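Local coordinates for DUF985 domain-containing protein (Shewanella oneidensis, PDB 1YUD), which is of unknown function but belongs to the cupin superfamily (DUF985) and pairs with a second copy of itself in the crystal, at the interface of chains A and B. Sequence-based numbering; all coordinates share one arbitrary frame. Chains: chain A/B, hypothetical protein SO0799.

Contact 1: the interface of chains A and B. Residues chain A 72, 74, 108; chain B 35-36, 49, 51, 131.
The side-chain hydroxyl of B:Ser51 sits between two polar groups of chain A. Its OG donates to the amide oxygen OE1 of A:Gln108 at 2.5 Å and shares a hydrogen bond with the phenol OH of A:Tyr74 at 2.8 Å. If the serine proton goes to the amide, the proton of the second bond would probably come from the phenol. A second donor reaches the same amide oxygen: B:Ser35 OG lies 2.9 Å from A:Gln108 OE1. The two serines come from opposite faces of the amide plane and in different ways. B:Ser51 approaches rather straight on to the carbonyl (152° at the oxygen). It is tilted 28° from the plane, whereas B:Ser35 stands well above it, away from a lone-pair direction. Two donors of chain B thus grip one carbonyl oxygen, which probably limits rotation of the amide.

Beside this polar cluster runs the selenomethionine side chain of A:Met72, which has the largest buried surface among the residues of the patch, 44 Å². Its CG rests over the face of the six-membered ring of B:Trp49, 3.9 Å from the ring centroid, a CH-pi contact. Bends at chi2 and chi3 then turn the terminal methyl away from the indole, and CE packs 3.8 Å from CD1 of B:Tyr36 and also against CB of B:Ser51. The tyrosine ring therefore flanks the end of the chain while the tryptophan supports its middle.

Farther out, chain B positions its own donors. In B:Ser51, on strand 50-57, OG points away from the backbone N (chi1 179°), which projects the hydroxyl toward chain A. B:Ser35 OG, on strand 31-37, can alternatively donate to the backbone oxygen of B:Ser51, approaching above that carbonyl plane. The carbonyl of B:Cys131, on strand 126-133, lies to one side of the B:Ser51 hydroxyl and offers a weak alternative acceptor, B:Ser51 OG to B:Cys131 O being 3.4 Å.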
loop_
_atom_site.group_PDB
_atom_site.type_symbol
_atom_site.label_atom_id
_atom_site.label_comp_id
_atom_site.label_asym_id
_atom_site.label_seq_id
_atom_site.Cartn_x
_atom_site.Cartn_y
_atom_site.Cartn_z
HETATM N N MSE A 72 -0.826 -0.820 -7.679
HETATM C CA MSE A 72 -1.685 -0.315 -6.651
HETATM C C MSE A 72 -1.022 0.924 -6.067
HETATM O O MSE A 72 0.202 1.047 -6.057
HETATM C CB MSE A 72 -1.932 -1.395 -5.596
HETATM C CG MSE A 72 -3.078 -2.355 -5.972
HETATM SE SE MSE A 72 -4.838 -1.500 -5.983
HETATM C CE MSE A 72 -4.951 -1.097 -4.091
ATOM N N TYR A 74 -0.923 3.366 -2.680
ATOM C CA TYR A 74 -1.329 3.557 -1.297
ATOM C C TYR A 74 -0.951 4.985 -0.933
ATOM O O TYR A 74 -0.110 5.594 -1.592
ATOM C CB TYR A 74 -0.607 2.534 -0.413
ATOM C CG TYR A 74 -0.955 1.114 -0.808
ATOM C CD1 TYR A 74 -2.068 0.476 -0.267
ATOM C CD2 TYR A 74 -0.235 0.454 -1.795
ATOM C CE1 TYR A 74 -2.458 -0.777 -0.708
ATOM C CE2 TYR A 74 -0.623 -0.794 -2.249
ATOM C CZ TYR A 74 -1.742 -1.401 -1.705
ATOM O OH TYR A 74 -2.195 -2.597 -2.215
ATOM N N GLN A 108 -6.525 4.472 -1.547
ATOM C CA GLN A 108 -5.969 3.515 -2.503
ATOM C C GLN A 108 -6.540 3.700 -3.889
ATOM O O GLN A 108 -7.673 4.127 -4.062
ATOM C CB GLN A 108 -6.239 2.066 -2.069
ATOM C CG GLN A 108 -5.157 1.431 -1.207
ATOM C CD GLN A 108 -5.673 0.223 -0.442
ATOM O OE1 GLN A 108 -5.777 -0.886 -0.987
ATOM N NE2 GLN A 108 -6.020 0.436 0.830
ATOM N N SER B 35 -10.537 -3.253 -1.302
ATOM C CA SER B 35 -10.502 -2.107 -2.207
ATOM C C SER B 35 -10.453 -2.564 -3.676
ATOM O O SER B 35 -11.312 -2.186 -4.481
ATOM C CB SER B 35 -9.289 -1.240 -1.893
ATOM O OG SER B 35 -8.116 -1.871 -2.347
ATOM N N TYR B 36 -9.443 -3.359 -4.029
ATOM C CA TYR B 36 -9.316 -3.868 -5.398
ATOM C C TYR B 36 -8.769 -5.292 -5.356
ATOM O O TYR B 36 -8.136 -5.706 -4.372
ATOM C CB TYR B 36 -8.379 -2.997 -6.260
ATOM C CG TYR B 36 -8.771 -1.526 -6.357
ATOM C CD1 TYR B 36 -8.540 -0.662 -5.289
ATOM C CD2 TYR B 36 -9.418 -1.013 -7.492
ATOM C CE1 TYR B 36 -8.948 0.669 -5.329
ATOM C CE2 TYR B 36 -9.827 0.316 -7.546
ATOM C CZ TYR B 36 -9.591 1.154 -6.455
ATOM O OH TYR B 36 -9.997 2.480 -6.440
ATOM N N TRP B 49 -3.200 -11.019 -6.577
ATOM C CA TRP B 49 -3.086 -10.173 -5.395
ATOM C C TRP B 49 -4.450 -9.691 -4.923
ATOM O O TRP B 49 -5.441 -9.670 -5.673
ATOM C CB TRP B 49 -2.162 -8.955 -5.610
ATOM C CG TRP B 49 -2.501 -8.068 -6.763
ATOM C CD1 TRP B 49 -2.092 -8.223 -8.055
ATOM C CD2 TRP B 49 -3.441 -6.984 -6.766
ATOM N NE1 TRP B 49 -2.734 -7.318 -8.869
ATOM C CE2 TRP B 49 -3.572 -6.545 -8.102
ATOM C CE3 TRP B 49 -4.192 -6.345 -5.772
ATOM C CZ2 TRP B 49 -4.422 -5.502 -8.471
ATOM C CZ3 TRP B 49 -5.041 -5.300 -6.142
ATOM C CH2 TRP B 49 -5.147 -4.895 -7.481
ATOM N N SER B 51 -6.098 -6.614 -2.127
ATOM C CA SER B 51 -5.780 -5.444 -1.338
ATOM C C SER B 51 -6.990 -4.889 -0.579
ATOM O O SER B 51 -8.092 -4.773 -1.127
ATOM C CB SER B 51 -5.204 -4.377 -2.262
ATOM O OG SER B 51 -4.889 -3.201 -1.543
ATOM N N CYS B 131 -3.548 -3.134 3.356
ATOM C CA CYS B 131 -2.865 -4.421 3.330
ATOM C C CYS B 131 -2.879 -5.082 1.956
ATOM O O CYS B 131 -3.823 -4.925 1.219
ATOM C CB CYS B 131 -3.493 -5.345 4.358
ATOM S SG CYS B 131 -3.164 -4.885 6.071
#

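Contact 2: the interface of chains A and B. Residues chain A 35-36, 49, 51-52, 132; chain B 72, 74, 108.
One face of the A:Trp49 six-membered ring carries the B:Met72 side chain: CG of this selenomethionine lies 3.7 Å from the ring centroid in a CH-pi contact, and the backbone N of A:Ser51 sits in plane at the indole edge. The selenium has passed beyond the rim, next to CH2 and CZ3. The bend at chi2 (-58°) sets it beside A:Tyr36, whose CD1 is 3.8 Å from B:Met72 SE, the two side chains crossing at a slant. A further bend at chi3 carries the methyl CE to 3.4 Å from A:Ser51 CB, so the chain touches three residues of chain A in succession.

The third flat group, the B:Tyr74 phenol, meets A:Met132 nearly at a right angle; its OH is 3.3 Å from A:Met132 CB and makes a weak hydrogen bond with A:Ser51 OG. The B:Gln108 amide is held more firmly. A:Ser51 OG donates to B:Gln108 OE1 at 2.6 Å, tilted 29° from the carbonyl plane, and A:Ser35 OG donates to the same OE1 at 3.0 Å from the opposite face, lying 43° out of plane. A:Ser35 OG and A:Ser51 OG are also 3.3 Å apart, a hydrogen bond that would compete for a proton with those to OE1. A leucine in place of B:Gln108 would probably leave A:Ser35 OG without this acceptor across the interface and A:Ser51 OG relying on its weak bond to B:Tyr74 OH.

By joining this polar cluster to a selenomethionine laid on an aromatic wall, the patch is likely to hold strands of the two cupin subunits together in the crystallised dimer.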
loop_
_atom_site.group_PDB
_atom_site.type_symbol
_atom_site.label_atom_id
_atom_site.label_comp_id
_atom_site.label_asym_id
_atom_site.label_seq_id
_atom_site.Cartn_x
_atom_site.Cartn_y
_atom_site.Cartn_z
ATOM N N SER A 35 10.986 -1.015 -1.495
ATOM C CA SER A 35 10.758 -1.372 -0.104
ATOM C C SER A 35 10.996 -2.865 0.006
ATOM O O SER A 35 11.901 -3.306 0.708
ATOM C CB SER A 35 9.317 -1.040 0.269
ATOM O OG SER A 35 8.785 -0.111 -0.669
ATOM N N TYR A 36 10.177 -3.642 -0.700
ATOM C CA TYR A 36 10.307 -5.096 -0.699
ATOM C C TYR A 36 9.954 -5.654 -2.061
ATOM O O TYR A 36 9.214 -5.032 -2.826
ATOM C CB TYR A 36 9.370 -5.745 0.317
ATOM C CG TYR A 36 9.512 -5.262 1.731
ATOM C CD1 TYR A 36 8.975 -4.043 2.127
ATOM C CD2 TYR A 36 10.192 -6.020 2.674
ATOM C CE1 TYR A 36 9.116 -3.586 3.441
ATOM C CE2 TYR A 36 10.345 -5.579 3.979
ATOM C CZ TYR A 36 9.810 -4.357 4.361
ATOM O OH TYR A 36 10.017 -3.879 5.642
ATOM N N TRP A 49 5.639 -9.956 -6.997
ATOM C CA TRP A 49 5.316 -8.550 -6.747
ATOM C C TRP A 49 6.507 -7.691 -6.297
ATOM O O TRP A 49 7.618 -8.184 -6.100
ATOM C CB TRP A 49 4.176 -8.422 -5.731
ATOM C CG TRP A 49 4.452 -8.959 -4.351
ATOM C CD1 TRP A 49 4.054 -10.159 -3.848
ATOM C CD2 TRP A 49 5.163 -8.300 -3.294
ATOM N NE1 TRP A 49 4.464 -10.294 -2.546
ATOM C CE2 TRP A 49 5.151 -9.167 -2.177
ATOM C CE3 TRP A 49 5.812 -7.059 -3.180
ATOM C CZ2 TRP A 49 5.759 -8.841 -0.961
ATOM C CZ3 TRP A 49 6.418 -6.731 -1.970
ATOM C CH2 TRP A 49 6.386 -7.624 -0.875
ATOM N N SER A 51 7.232 -3.515 -4.222
ATOM C CA SER A 51 6.725 -2.254 -3.695
ATOM C C SER A 51 7.883 -1.269 -3.573
ATOM O O SER A 51 9.010 -1.657 -3.289
ATOM C CB SER A 51 6.093 -2.451 -2.318
ATOM O OG SER A 51 5.844 -1.200 -1.690
ATOM N N ILE A 52 7.599 0.004 -3.798
ATOM C CA ILE A 52 8.610 1.036 -3.705
ATOM C C ILE A 52 7.958 2.223 -3.044
ATOM O O ILE A 52 6.732 2.344 -3.029
ATOM C CB ILE A 52 9.075 1.520 -5.079
ATOM C CG1 ILE A 52 7.940 2.296 -5.742
ATOM C CG2 ILE A 52 9.498 0.352 -5.940
ATOM C CD1 ILE A 52 8.304 2.931 -7.060
HETATM N N MSE A 132 2.668 -0.534 -5.622
HETATM C CA MSE A 132 2.804 -1.978 -5.731
HETATM C C MSE A 132 2.356 -2.443 -7.116
HETATM O O MSE A 132 1.174 -2.370 -7.438
HETATM C CB MSE A 132 1.945 -2.625 -4.630
HETATM C CG MSE A 132 2.028 -4.144 -4.470
HETATM SE SE MSE A 132 1.063 -5.177 -5.809
HETATM C CE MSE A 132 2.570 -6.105 -6.556
HETATM N N MSE B 72 1.876 -7.318 2.541
HETATM C CA MSE B 72 2.416 -5.959 2.507
HETATM C C MSE B 72 1.548 -4.954 3.284
HETATM O O MSE B 72 0.356 -4.848 3.049
HETATM C CB MSE B 72 2.547 -5.481 1.052
HETATM C CG MSE B 72 3.840 -5.895 0.347
HETATM SE SE MSE B 72 5.451 -5.263 1.276
HETATM C CE MSE B 72 5.327 -3.359 0.894
ATOM N N TYR B 74 0.832 -0.963 4.220
ATOM C CA TYR B 74 1.017 0.434 3.826
ATOM C C TYR B 74 0.347 1.395 4.804
ATOM O O TYR B 74 -0.870 1.497 4.809
ATOM C CB TYR B 74 0.387 0.636 2.468
ATOM C CG TYR B 74 0.995 -0.216 1.401
ATOM C CD1 TYR B 74 2.099 0.240 0.681
ATOM C CD2 TYR B 74 0.499 -1.495 1.129
ATOM C CE1 TYR B 74 2.706 -0.551 -0.286
ATOM C CE2 TYR B 74 1.102 -2.306 0.155
ATOM C CZ TYR B 74 2.213 -1.819 -0.543
ATOM O OH TYR B 74 2.859 -2.585 -1.483
ATOM N N GLN B 108 5.911 1.495 5.608
ATOM C CA GLN B 108 5.604 0.216 4.988
ATOM C C GLN B 108 6.251 -0.921 5.757
ATOM O O GLN B 108 7.173 -0.710 6.547
ATOM C CB GLN B 108 6.082 0.202 3.538
ATOM C CG GLN B 108 5.127 0.886 2.581
ATOM C CD GLN B 108 5.625 0.900 1.150
ATOM O OE1 GLN B 108 6.101 -0.114 0.629
ATOM N NE2 GLN B 108 5.501 2.054 0.498
#

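Contact 1 and contact 2 are twins with the chains exchanged, and the centres of their C-alpha atoms lie about 11 Å apart, so both belong to one continuous two-fold interface. In each, strand 71-76 and the glutamine at position 108 of one subunit meet strands 31-37 and 50-57 and the loop tryptophan at position 49 of the other; strand 126-133 touches the partner chiefly in contact 2. Every subunit thus supplies both halves of the pairing. Small differences in hydrogen-bond length between the copies carry little weight at 2.70 Å. This reciprocity suits a dimer, although the crystal alone does not prove one in solution.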